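PDB 3BBL: regulatory protein of LacI family from Chloroflexus aggregans, which probably regulates transcription as a DNA-binding protein of the LacI family, with a periplasmic-binding-protein-like portion that in relatives senses a small-molecule effector. Local coordinates for residues 198-203 against 218-223; 202-207 against 232-237; 127-132 against 178-183; 142-147 against 163-168. All blocks are in the same frame, centred on the assembly; numbering follows the deposited sequence.

Contact 1 of 4, residues 198-203 against 218-223; sequences TMAIGA and LAIIGF. With EDO (1,2-ethanediol), chain C.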
loop_
_atom_site.group_PDB
_atom_site.type_symbol
_atom_site.label_atom_id
_atom_site.label_comp_id
_atom_site.label_asym_id
_atom_site.label_seq_id
_atom_site.Cartn_x
_atom_site.Cartn_y
_atom_site.Cartn_z
ATOM N N THR A 198 10.642 -1.543 6.076
ATOM C CA THR A 198 11.170 -2.638 5.266
ATOM C C THR A 198 12.517 -3.081 5.838
ATOM O O THR A 198 12.784 -4.276 5.957
ATOM C CB THR A 198 11.361 -2.212 3.808
ATOM O OG1 THR A 198 10.169 -1.568 3.352
ATOM C CG2 THR A 198 11.630 -3.417 2.937
HETATM N N MSE A 199 13.357 -2.107 6.186
HETATM C CA MSE A 199 14.663 -2.386 6.766
HETATM C C MSE A 199 14.493 -3.092 8.105
HETATM O O MSE A 199 15.169 -4.081 8.385
HETATM C CB MSE A 199 15.458 -1.093 6.957
HETATM C CG MSE A 199 15.822 -0.430 5.660
HETATM SE SE MSE A 199 16.841 1.167 6.118
HETATM C CE MSE A 199 18.596 0.591 5.545
ATOM N N ALA A 200 13.578 -2.589 8.928
ATOM C CA ALA A 200 13.324 -3.184 10.238
ATOM C C ALA A 200 12.915 -4.659 10.129
ATOM O O ALA A 200 13.284 -5.490 10.973
ATOM C CB ALA A 200 12.252 -2.402 10.958
ATOM N N ILE A 201 12.163 -4.988 9.083
ATOM C CA ILE A 201 11.729 -6.364 8.899
ATOM C C ILE A 201 12.940 -7.253 8.620
ATOM O O ILE A 201 13.033 -8.379 9.131
ATOM C CB ILE A 201 10.662 -6.458 7.778
ATOM C CG1 ILE A 201 9.379 -5.765 8.261
ATOM C CG2 ILE A 201 10.354 -7.910 7.446
ATOM C CD1 ILE A 201 8.242 -5.746 7.259
ATOM N N GLY A 202 13.880 -6.735 7.834
ATOM C CA GLY A 202 15.087 -7.485 7.540
ATOM C C GLY A 202 15.867 -7.709 8.828
ATOM O O GLY A 202 16.420 -8.784 9.060
ATOM N N ALA A 203 15.896 -6.687 9.676
ATOM C CA ALA A 203 16.585 -6.777 10.957
ATOM C C ALA A 203 15.910 -7.837 11.821
ATOM O O ALA A 203 16.577 -8.609 12.505
ATOM C CB ALA A 203 16.562 -5.426 11.677
ATOM N N LEU A 218 17.052 -7.890 21.509
ATOM C CA LEU A 218 17.347 -6.859 20.529
ATOM C C LEU A 218 16.104 -6.037 20.265
ATOM O O LEU A 218 15.132 -6.540 19.706
ATOM C CB LEU A 218 17.821 -7.489 19.211
ATOM C CG LEU A 218 18.160 -6.500 18.091
ATOM C CD1 LEU A 218 19.338 -5.635 18.531
ATOM C CD2 LEU A 218 18.497 -7.234 16.807
ATOM N N ALA A 219 16.129 -4.772 20.669
ATOM C CA ALA A 219 14.980 -3.897 20.439
ATOM C C ALA A 219 15.096 -3.301 19.027
ATOM O O ALA A 219 16.195 -3.016 18.551
ATOM C CB ALA A 219 14.940 -2.790 21.484
ATOM N N ILE A 220 13.959 -3.145 18.362
ATOM C CA ILE A 220 13.927 -2.594 17.020
ATOM C C ILE A 220 12.796 -1.589 16.834
ATOM O O ILE A 220 11.655 -1.849 17.206
ATOM C CB ILE A 220 13.762 -3.717 15.969
ATOM C CG1 ILE A 220 14.972 -4.643 16.016
ATOM C CG2 ILE A 220 13.618 -3.122 14.558
ATOM C CD1 ILE A 220 14.786 -5.932 15.218
ATOM N N ILE A 221 13.119 -0.430 16.272
ATOM C CA ILE A 221 12.105 0.581 16.000
ATOM C C ILE A 221 12.272 0.982 14.546
ATOM O O ILE A 221 13.373 1.318 14.115
ATOM C CB ILE A 221 12.251 1.832 16.901
ATOM C CG1 ILE A 221 12.002 1.460 18.359
ATOM C CG2 ILE A 221 11.244 2.895 16.480
ATOM C CD1 ILE A 221 11.984 2.646 19.302
ATOM N N GLY A 222 11.182 0.912 13.788
ATOM C CA GLY A 222 11.234 1.265 12.381
ATOM C C GLY A 222 10.723 2.663 12.111
ATOM O O GLY A 222 10.590 3.483 13.026
ATOM N N PHE A 223 10.444 2.936 10.839
ATOM C CA PHE A 223 9.939 4.240 10.416
ATOM C C PHE A 223 8.967 4.080 9.260
ATOM O O PHE A 223 9.266 3.368 8.295
ATOM C CB PHE A 223 11.108 5.148 10.008
ATOM C CG PHE A 223 10.855 6.620 10.228
ATOM C CD1 PHE A 223 11.499 7.298 11.260
ATOM C CD2 PHE A 223 9.989 7.334 9.395
ATOM C CE1 PHE A 223 11.293 8.670 11.460
ATOM C CE2 PHE A 223 9.776 8.703 9.586
ATOM C CZ PHE A 223 10.429 9.371 10.621
HETATM C C1 EDO C . 10.813 -4.767 19.269
HETATM O O1 EDO C . 11.716 -3.852 19.904
HETATM C C2 EDO C . 9.478 -4.081 18.946
HETATM O O2 EDO C . 9.534 -3.467 17.662
#

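Contact 2 of 4, residues 202-207 against 232-237; sequences GAMAAA and LFPPLS. With EDO (1,2-ethanediol), chain C.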
loop_
_atom_site.group_PDB
_atom_site.type_symbol
_atom_site.label_atom_id
_atom_site.label_comp_id
_atom_site.label_asym_id
_atom_site.label_seq_id
_atom_site.Cartn_x
_atom_site.Cartn_y
_atom_site.Cartn_z
ATOM N N GLY A 202 13.880 -6.735 7.834
ATOM C CA GLY A 202 15.087 -7.485 7.540
ATOM C C GLY A 202 15.867 -7.709 8.828
ATOM O O GLY A 202 16.420 -8.784 9.060
ATOM N N ALA A 203 15.896 -6.687 9.676
ATOM C CA ALA A 203 16.585 -6.777 10.957
ATOM C C ALA A 203 15.910 -7.837 11.821
ATOM O O ALA A 203 16.577 -8.609 12.505
ATOM C CB ALA A 203 16.562 -5.426 11.677
HETATM N N MSE A 204 14.580 -7.860 11.791
HETATM C CA MSE A 204 13.827 -8.854 12.548
HETATM C C MSE A 204 14.177 -10.259 12.026
HETATM O O MSE A 204 14.326 -11.211 12.800
HETATM C CB MSE A 204 12.322 -8.591 12.423
HETATM C CG MSE A 204 11.875 -7.385 13.195
HETATM SE SE MSE A 204 9.936 -7.038 12.900
HETATM C CE MSE A 204 9.310 -8.608 13.873
ATOM N N ALA A 205 14.327 -10.382 10.709
ATOM C CA ALA A 205 14.660 -11.665 10.104
ATOM C C ALA A 205 16.061 -12.103 10.534
ATOM O O ALA A 205 16.305 -13.284 10.789
ATOM C CB ALA A 205 14.586 -11.559 8.591
ATOM N N ALA A 206 16.979 -11.143 10.604
ATOM C CA ALA A 206 18.347 -11.426 11.002
ATOM C C ALA A 206 18.370 -11.890 12.461
ATOM O O ALA A 206 19.032 -12.877 12.798
ATOM C CB ALA A 206 19.214 -10.177 10.827
ATOM N N ALA A 207 17.654 -11.168 13.319
ATOM C CA ALA A 207 17.587 -11.501 14.736
ATOM C C ALA A 207 17.068 -12.926 14.911
ATOM O O ALA A 207 17.624 -13.713 15.683
ATOM C CB ALA A 207 16.677 -10.535 15.449
ATOM N N LEU A 232 3.044 -8.279 13.006
ATOM C CA LEU A 232 4.229 -9.118 13.110
ATOM C C LEU A 232 4.409 -9.600 14.545
ATOM O O LEU A 232 3.745 -9.116 15.451
ATOM C CB LEU A 232 5.459 -8.323 12.682
ATOM C CG LEU A 232 5.451 -7.739 11.267
ATOM C CD1 LEU A 232 6.535 -6.681 11.135
ATOM C CD2 LEU A 232 5.642 -8.848 10.250
ATOM N N PHE A 233 5.287 -10.570 14.753
ATOM C CA PHE A 233 5.554 -11.034 16.107
ATOM C C PHE A 233 7.044 -10.946 16.395
ATOM O O PHE A 233 7.845 -11.632 15.775
ATOM C CB PHE A 233 5.105 -12.475 16.326
ATOM C CG PHE A 233 5.335 -12.951 17.730
ATOM C CD1 PHE A 233 4.566 -12.448 18.780
ATOM C CD2 PHE A 233 6.374 -13.836 18.020
ATOM C CE1 PHE A 233 4.830 -12.813 20.108
ATOM C CE2 PHE A 233 6.650 -14.206 19.340
ATOM C CZ PHE A 233 5.875 -13.692 20.389
ATOM N N PRO A 234 7.436 -10.072 17.323
ATOM C CA PRO A 234 6.544 -9.189 18.078
ATOM C C PRO A 234 6.042 -8.083 17.157
ATOM O O PRO A 234 6.630 -7.823 16.113
ATOM C CB PRO A 234 7.453 -8.607 19.163
ATOM C CG PRO A 234 8.634 -9.531 19.201
ATOM C CD PRO A 234 8.825 -9.917 17.769
ATOM N N PRO A 235 4.937 -7.428 17.522
ATOM C CA PRO A 235 4.467 -6.353 16.644
ATOM C C PRO A 235 5.575 -5.293 16.643
ATOM O O PRO A 235 6.224 -5.067 17.659
ATOM C CB PRO A 235 3.174 -5.893 17.320
ATOM C CG PRO A 235 3.419 -6.213 18.772
ATOM C CD PRO A 235 4.082 -7.564 18.710
ATOM N N LEU A 236 5.797 -4.663 15.500
ATOM C CA LEU A 236 6.862 -3.682 15.369
ATOM C C LEU A 236 6.537 -2.253 15.785
ATOM O O LEU A 236 5.550 -1.673 15.345
ATOM C CB LEU A 236 7.366 -3.677 13.923
ATOM C CG LEU A 236 8.468 -2.673 13.581
ATOM C CD1 LEU A 236 9.770 -3.055 14.294
ATOM C CD2 LEU A 236 8.668 -2.645 12.071
ATOM N N SER A 237 7.377 -1.695 16.648
ATOM C CA SER A 237 7.225 -0.309 17.064
ATOM C C SER A 237 7.787 0.507 15.903
ATOM O O SER A 237 8.786 0.114 15.281
ATOM C CB SER A 237 8.017 -0.039 18.335
ATOM O OG SER A 237 7.283 -0.462 19.463
HETATM C C1 EDO C . 10.813 -4.767 19.269
HETATM O O1 EDO C . 11.716 -3.852 19.904
HETATM C C2 EDO C . 9.478 -4.081 18.946
HETATM O O2 EDO C . 9.534 -3.467 17.662
#

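Contact 3 of 4, residues 127-132 against 178-183; sequences RIAILA and LHLLDL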
loop_
_atom_site.group_PDB
_atom_site.type_symbol
_atom_site.label_atom_id
_atom_site.label_comp_id
_atom_site.label_asym_id
_atom_site.label_seq_id
_atom_site.Cartn_x
_atom_site.Cartn_y
_atom_site.Cartn_z
ATOM N N ARG A 127 23.825 0.766 23.757
ATOM C CA ARG A 127 24.479 0.422 22.503
ATOM C C ARG A 127 23.361 0.373 21.473
ATOM O O ARG A 127 22.717 -0.657 21.271
ATOM C CB ARG A 127 25.212 -0.918 22.624
ATOM C CG ARG A 127 26.346 -0.914 23.670
ATOM C CD ARG A 127 27.336 -2.074 23.524
ATOM N NE ARG A 127 26.726 -3.393 23.688
ATOM C CZ ARG A 127 26.250 -3.875 24.830
ATOM N NH1 ARG A 127 26.304 -3.158 25.936
ATOM N NH2 ARG A 127 25.701 -5.081 24.861
ATOM N N ILE A 128 23.120 1.519 20.851
ATOM C CA ILE A 128 22.057 1.651 19.869
ATOM C C ILE A 128 22.629 1.931 18.490
ATOM O O ILE A 128 23.379 2.879 18.296
ATOM C CB ILE A 128 21.103 2.805 20.249
ATOM C CG1 ILE A 128 20.686 2.663 21.715
ATOM C CG2 ILE A 128 19.891 2.813 19.315
ATOM C CD1 ILE A 128 19.980 3.873 22.298
ATOM N N ALA A 129 22.266 1.093 17.533
ATOM C CA ALA A 129 22.749 1.252 16.181
ATOM C C ALA A 129 21.614 1.746 15.284
ATOM O O ALA A 129 20.436 1.734 15.677
ATOM C CB ALA A 129 23.283 -0.086 15.673
ATOM N N ILE A 130 21.972 2.166 14.075
ATOM C CA ILE A 130 20.976 2.642 13.128
ATOM C C ILE A 130 21.273 2.216 11.687
ATOM O O ILE A 130 22.419 2.251 11.225
ATOM C CB ILE A 130 20.850 4.196 13.197
ATOM C CG1 ILE A 130 19.727 4.675 12.275
ATOM C CG2 ILE A 130 22.199 4.854 12.855
ATOM C CD1 ILE A 130 19.472 6.170 12.362
ATOM N N LEU A 131 20.225 1.789 10.999
ATOM C CA LEU A 131 20.319 1.391 9.607
ATOM C C LEU A 131 19.849 2.630 8.845
ATOM O O LEU A 131 18.658 2.912 8.751
ATOM C CB LEU A 131 19.410 0.189 9.347
ATOM C CG LEU A 131 19.685 -0.987 10.295
ATOM C CD1 LEU A 131 18.896 -2.210 9.846
ATOM C CD2 LEU A 131 21.174 -1.292 10.326
ATOM N N ALA A 132 20.808 3.384 8.325
ATOM C CA ALA A 132 20.515 4.626 7.625
ATOM C C ALA A 132 20.663 4.554 6.107
ATOM O O ALA A 132 20.997 3.508 5.544
ATOM C CB ALA A 132 21.399 5.730 8.186
ATOM N N LEU A 178 22.882 -8.578 10.280
ATOM C CA LEU A 178 23.660 -9.788 10.489
ATOM C C LEU A 178 25.113 -9.375 10.756
ATOM O O LEU A 178 25.806 -9.980 11.567
ATOM C CB LEU A 178 23.556 -10.713 9.268
ATOM C CG LEU A 178 22.229 -11.474 9.132
ATOM C CD1 LEU A 178 22.193 -12.233 7.816
ATOM C CD2 LEU A 178 22.051 -12.425 10.307
ATOM N N HIS A 179 25.562 -8.323 10.083
ATOM C CA HIS A 179 26.917 -7.826 10.287
ATOM C C HIS A 179 27.059 -7.392 11.750
ATOM O O HIS A 179 28.058 -7.672 12.394
ATOM C CB HIS A 179 27.182 -6.634 9.359
ATOM C CG HIS A 179 28.482 -5.943 9.623
ATOM N ND1 HIS A 179 29.700 -6.494 9.286
ATOM C CD2 HIS A 179 28.756 -4.742 10.189
ATOM C CE1 HIS A 179 30.668 -5.661 9.628
ATOM N NE2 HIS A 179 30.121 -4.591 10.177
ATOM N N LEU A 180 26.046 -6.711 12.271
ATOM C CA LEU A 180 26.059 -6.245 13.656
ATOM C C LEU A 180 25.929 -7.392 14.647
ATOM O O LEU A 180 26.535 -7.367 15.709
ATOM C CB LEU A 180 24.932 -5.228 13.890
ATOM C CG LEU A 180 25.127 -3.847 13.257
ATOM C CD1 LEU A 180 23.870 -3.027 13.411
ATOM C CD2 LEU A 180 26.302 -3.144 13.906
ATOM N N LEU A 181 25.133 -8.397 14.301
ATOM C CA LEU A 181 24.957 -9.543 15.179
ATOM C C LEU A 181 26.200 -10.441 15.176
ATOM O O LEU A 181 26.329 -11.333 16.016
ATOM C CB LEU A 181 23.710 -10.339 14.775
ATOM C CG LEU A 181 22.395 -9.549 14.904
ATOM C CD1 LEU A 181 21.203 -10.446 14.626
ATOM C CD2 LEU A 181 22.283 -8.960 16.298
ATOM N N ASP A 182 27.106 -10.208 14.228
ATOM C CA ASP A 182 28.353 -10.972 14.161
ATOM C C ASP A 182 29.250 -10.527 15.315
ATOM O O ASP A 182 30.243 -11.195 15.633
ATOM C CB ASP A 182 29.113 -10.735 12.846
ATOM C CG ASP A 182 28.567 -11.555 11.683
ATOM O OD1 ASP A 182 28.049 -12.665 11.912
ATOM O OD2 ASP A 182 28.675 -11.096 10.526
ATOM N N LEU A 183 28.920 -9.383 15.917
ATOM C CA LEU A 183 29.702 -8.879 17.041
ATOM C C LEU A 183 29.369 -9.723 18.260
ATOM O O LEU A 183 28.270 -10.269 18.357
ATOM C CB LEU A 183 29.366 -7.416 17.321
ATOM C CG LEU A 183 29.720 -6.413 16.219
ATOM C CD1 LEU A 183 29.059 -5.072 16.518
ATOM C CD2 LEU A 183 31.230 -6.263 16.106
#

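Contact 4 of 4, residues 142-147 against 163-168; sequences DRLQGY and ILRGEG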
loop_
_atom_site.group_PDB
_atom_site.type_symbol
_atom_site.label_atom_id
_atom_site.label_comp_id
_atom_site.label_asym_id
_atom_site.label_seq_id
_atom_site.Cartn_x
_atom_site.Cartn_y
_atom_site.Cartn_z
ATOM N N ASP A 142 17.830 13.930 7.515
ATOM C CA ASP A 142 16.961 14.485 8.547
ATOM C C ASP A 142 16.738 13.453 9.635
ATOM O O ASP A 142 16.904 13.732 10.821
ATOM C CB ASP A 142 15.603 14.900 7.972
ATOM C CG ASP A 142 15.641 16.257 7.312
ATOM O OD1 ASP A 142 15.938 16.330 6.103
ATOM O OD2 ASP A 142 15.379 17.255 8.010
ATOM N N ARG A 143 16.365 12.253 9.217
ATOM C CA ARG A 143 16.109 11.175 10.155
ATOM C C ARG A 143 17.363 10.753 10.918
ATOM O O ARG A 143 17.299 10.476 12.109
ATOM C CB ARG A 143 15.494 9.992 9.414
ATOM C CG ARG A 143 14.121 10.327 8.835
ATOM C CD ARG A 143 13.530 9.169 8.054
ATOM N NE ARG A 143 12.247 9.524 7.479
ATOM C CZ ARG A 143 11.538 8.729 6.685
ATOM N NH1 ARG A 143 11.979 7.521 6.363
ATOM N NH2 ARG A 143 10.381 9.150 6.213
ATOM N N LEU A 144 18.500 10.716 10.240
ATOM C CA LEU A 144 19.740 10.348 10.895
ATOM C C LEU A 144 20.119 11.400 11.932
ATOM O O LEU A 144 20.642 11.072 13.002
ATOM C CB LEU A 144 20.865 10.208 9.871
ATOM C CG LEU A 144 22.251 9.923 10.455
ATOM C CD1 LEU A 144 22.206 8.710 11.366
ATOM C CD2 LEU A 144 23.236 9.708 9.322
ATOM N N GLN A 145 19.833 12.661 11.617
ATOM C CA GLN A 145 20.148 13.778 12.504
ATOM C C GLN A 145 19.505 13.617 13.880
ATOM O O GLN A 145 20.140 13.888 14.902
ATOM C CB GLN A 145 19.699 15.097 11.853
ATOM C CG GLN A 145 20.110 16.370 12.589
ATOM C CD GLN A 145 21.603 16.435 12.872
ATOM O OE1 GLN A 145 22.436 16.185 11.988
ATOM N NE2 GLN A 145 21.949 16.782 14.107
ATOM N N GLY A 146 18.252 13.173 13.901
ATOM C CA GLY A 146 17.553 12.981 15.162
ATOM C C GLY A 146 18.261 11.979 16.059
ATOM O O GLY A 146 18.307 12.136 17.280
ATOM N N TYR A 147 18.810 10.941 15.438
ATOM C CA TYR A 147 19.553 9.905 16.140
ATOM C C TYR A 147 20.808 10.526 16.780
ATOM O O TYR A 147 21.059 10.365 17.977
ATOM C CB TYR A 147 19.948 8.810 15.139
ATOM C CG TYR A 147 20.991 7.831 15.632
ATOM C CD1 TYR A 147 20.635 6.731 16.402
ATOM C CD2 TYR A 147 22.335 8.000 15.314
ATOM C CE1 TYR A 147 21.597 5.817 16.836
ATOM C CE2 TYR A 147 23.299 7.105 15.743
ATOM C CZ TYR A 147 22.928 6.013 16.502
ATOM O OH TYR A 147 23.881 5.111 16.910
ATOM N N ILE A 163 26.679 2.923 12.510
ATOM C CA ILE A 163 25.919 3.705 11.550
ATOM C C ILE A 163 26.167 3.100 10.188
ATOM O O ILE A 163 27.192 3.348 9.573
ATOM C CB ILE A 163 26.364 5.184 11.559
ATOM C CG1 ILE A 163 26.143 5.772 12.947
ATOM C CG2 ILE A 163 25.571 5.983 10.531
ATOM C CD1 ILE A 163 26.583 7.209 13.080
ATOM N N LEU A 164 25.224 2.294 9.724
ATOM C CA LEU A 164 25.372 1.636 8.434
ATOM C C LEU A 164 24.433 2.271 7.409
ATOM O O LEU A 164 23.228 2.356 7.624
ATOM C CB LEU A 164 25.082 0.138 8.590
ATOM C CG LEU A 164 25.781 -0.530 9.788
ATOM C CD1 LEU A 164 25.447 -2.003 9.816
ATOM C CD2 LEU A 164 27.291 -0.344 9.700
ATOM N N ARG A 165 25.000 2.728 6.298
ATOM C CA ARG A 165 24.230 3.379 5.244
ATOM C C ARG A 165 24.019 2.476 4.041
ATOM O O ARG A 165 24.932 1.784 3.604
ATOM C CB ARG A 165 24.950 4.646 4.797
ATOM C CG ARG A 165 25.106 5.700 5.868
ATOM C CD ARG A 165 26.034 6.779 5.352
ATOM N NE ARG A 165 26.177 7.917 6.251
ATOM C CZ ARG A 165 25.299 8.906 6.351
ATOM N NH1 ARG A 165 24.197 8.901 5.610
ATOM N NH2 ARG A 165 25.541 9.910 7.181
ATOM N N GLY A 166 22.807 2.508 3.498
ATOM C CA GLY A 166 22.480 1.684 2.352
ATOM C C GLY A 166 21.042 1.874 1.903
ATOM O O GLY A 166 20.306 2.704 2.446
ATOM N N GLU A 167 20.639 1.102 0.901
ATOM C CA GLU A 167 19.282 1.174 0.380
ATOM C C GLU A 167 18.256 0.667 1.390
ATOM O O GLU A 167 18.490 -0.314 2.099
ATOM C CB GLU A 167 19.179 0.355 -0.901
ATOM C CG GLU A 167 20.121 0.828 -1.984
ATOM C CD GLU A 167 19.865 2.273 -2.377
ATOM O OE1 GLU A 167 20.840 2.977 -2.729
ATOM O OE2 GLU A 167 18.687 2.703 -2.337
ATOM N N GLY A 168 17.111 1.334 1.438
ATOM C CA GLY A 168 16.069 0.943 2.363
ATOM C C GLY A 168 15.321 -0.310 1.972
ATOM O O GLY A 168 14.115 -0.273 1.810
#

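Contact 1 of 4, residues 198-203 against 218-223
I220 reaches from strand 219-223 to two alanines of helix 197-209, and its side chain can be traced outward branch by branch. From CB, which points toward the helix, the chain forks. With chi1 at -63°, CG2 stands anti to the backbone N, and this methyl meets A200 CB at 3.9 Å. The other branch runs over CG1, and its extended second torsion carries CD1 one helical turn further on, to A203, where it lies 4.0 Å from CB and 4.1 Å from the carbonyl carbon C. The two branches thus engage successive alanines on one side of the helix.

The axes of the two short segments approach to 7.5 Å at 157°, the near-antiparallel setting expected for helix and following strand in a beta-alpha-beta crossover, here 191-194, 197-209 and 219-223 in the C-terminal half of a periplasmic-binding-protein-like fold. G222 permits the closest backbone approach, its CA lying 5.4 Å from the CA of A200 and 4.1 Å from the CB of that alanine.

All four touching residues are buried, and the interface is wholly apolar. The polar backbone of I220 is engaged instead by a 1,2-ethanediol, probably from the crystallisation liquor: I220 N donates to O1 at 2.8 Å, while O2 of the diol donates to I220 O at 2.7 Å. The helix face bearing I201 packs on M228 of the second subunit.

Contact 2 of 4, residues 202-207 against 232-237
M204, present as selenomethionine, projects from helix 197-209 into the concave side of segment 232-237, part of the connection between strands 219-223 and 237-240 in the periplasmic-binding-protein-like fold. Its side chain alone makes every close contact between the segments. Its CB points toward the loop, and the chain runs straight as far as SE before turning at chi3 (69°), a bend that sets SE against leucine methyls and CE mainly against carbonyls.

The M204 and L232 side chains cross obliquely, with SE 3.8 Å from L232 CD1, and a looser approach of 4.2 Å joins SE to L236 CD1. CE, swung off by the bend, has P234 O at 3.6 Å and F233 O at 3.9 Å, with the ring atom P234 CD at 4.1 Å and L232 CB also near. The peptide bond between F233 and P234 is cis, and its carbonyl and proline ring both lie close to that methyl.

F233 has its CB directed away from the helix, and its ring makes a cation-pi contact with R208 of the second subunit; L232, besides meeting M204, also packs on M228 of that subunit.

L236 brings its CG anti to the backbone N (chi1 178°), and CD1 also comes within 3.4 Å of O2 of a bound 1,2-ethanediol. That oxygen accepts a nearly straight hydrogen bond from S237 N, 3.0 Å long with 174° at the hydrogen.

Contact 3 of 4, residues 127-132 against 178-183
A129 and L180 make the tightest apolar contact here, A129 CB lying 3.8 Å from L180 CD1. The second apolar pair is looser, with L131 CD2 at 4.4 Å from the same L180 CD1, so a single methyl serves both strand residues. The torsions explain how it gets there: L180 has CG anti to its carbonyl carbon (chi1 -72°) and an extended second torsion, which carries CD1 outward across a backbone separation of 8.6 Å between the CA atoms of A129 and L180. A129 presents its CB directly to the helix. L131 instead leaves the strand obliquely, and only the end of its side chain bends nearer. All three residues are buried, and together the segments bury a modest 93 Å².

Polar interactions lie beside this apolar centre. Within segment 178-183, L183 N donates to L180 O at 3.1 Å. Around it, D182 forms a salt bridge with R210, and R127 NE donates to the carbonyl O of R188.

Backbone hydrogen bonds link I130 with L164 and A129 with M193, placing strand 128-132 between strands 163-165 and 191-194. I130 packs on L144 and Y147 of helix 138-153, whereas A129 and the end of L131 touch helix 170-181. A parallel strand sandwiched in this way by helices on both faces is characteristic of the three-layer alpha/beta/alpha architecture of periplasmic-binding-protein-like domains.

Contact 4 of 4, residues 142-147 against 163-168
Helix segment 142-147, carrying L144 and Y147, runs almost exactly antiparallel to strand 163-165 with I163 and R165, the short axes making 173° and passing no closer than 11.9 Å, so long side chains have to span the gap.

I163 does so at the centre. Its two branches part company: CG1 approaches Y147 CE2 at 4.2 Å, and CG2 lies 4.4 Å from L144 CD1. Both distances describe ordinary apolar contact without tight interlocking.

L144 holds CG anti to the backbone N (chi1 176°), and its two methyls have separate partners. While CD1 goes to I163, CD2 meets the guanidinium group of R165, whose chain is extended from CG to NE and crosses the leucine at about a right angle. L144 CD2 is 3.7 Å from R165 CZ; the 3.2 Å modelled between L144 CD2 and R165 NH2 is short for a nonpolar approach and is best treated as doubtful in detail. R165 is oriented by a polar partner as well, since NH1 donates to W133 O. Y147 is likewise fixed at its far end, where OH hydrogen-bonds to I128 O.

These two segments belong to the beta-alpha-beta unit 128-132, 138-153 and 163-165. L164 pairs through its backbone with A132, and sends its side chain to M176 and L180 of helix 170-181. I130 lies against I163, while Y147 also touches V117 of helix 109-123, the neighbour of helix 138-153.

Followed from the N terminus, contact 3 opens first, at strand 128-132. Contact 4 opens and closes within its span, bringing helix 138-153 against strand 163-165, before the chain returns to strand 128-132 through 178-183. Contacts 1 and 2 come later and start on overlapping parts of helix 197-209, sharing G202 and A203; contact 1 closes at strand 219-223 and contact 2 further on, at 232-237, so the two loops end at successive points. Contacts 3 and 4 meet where A132 N lies 2.7 Å from L164 O. Selenium of M199 packs on L131 O, linking contacts 1 and 3. Contacts 1, 3 and 4 all reach one sheet, whereas contact 2 adds a loop over helix 197-209.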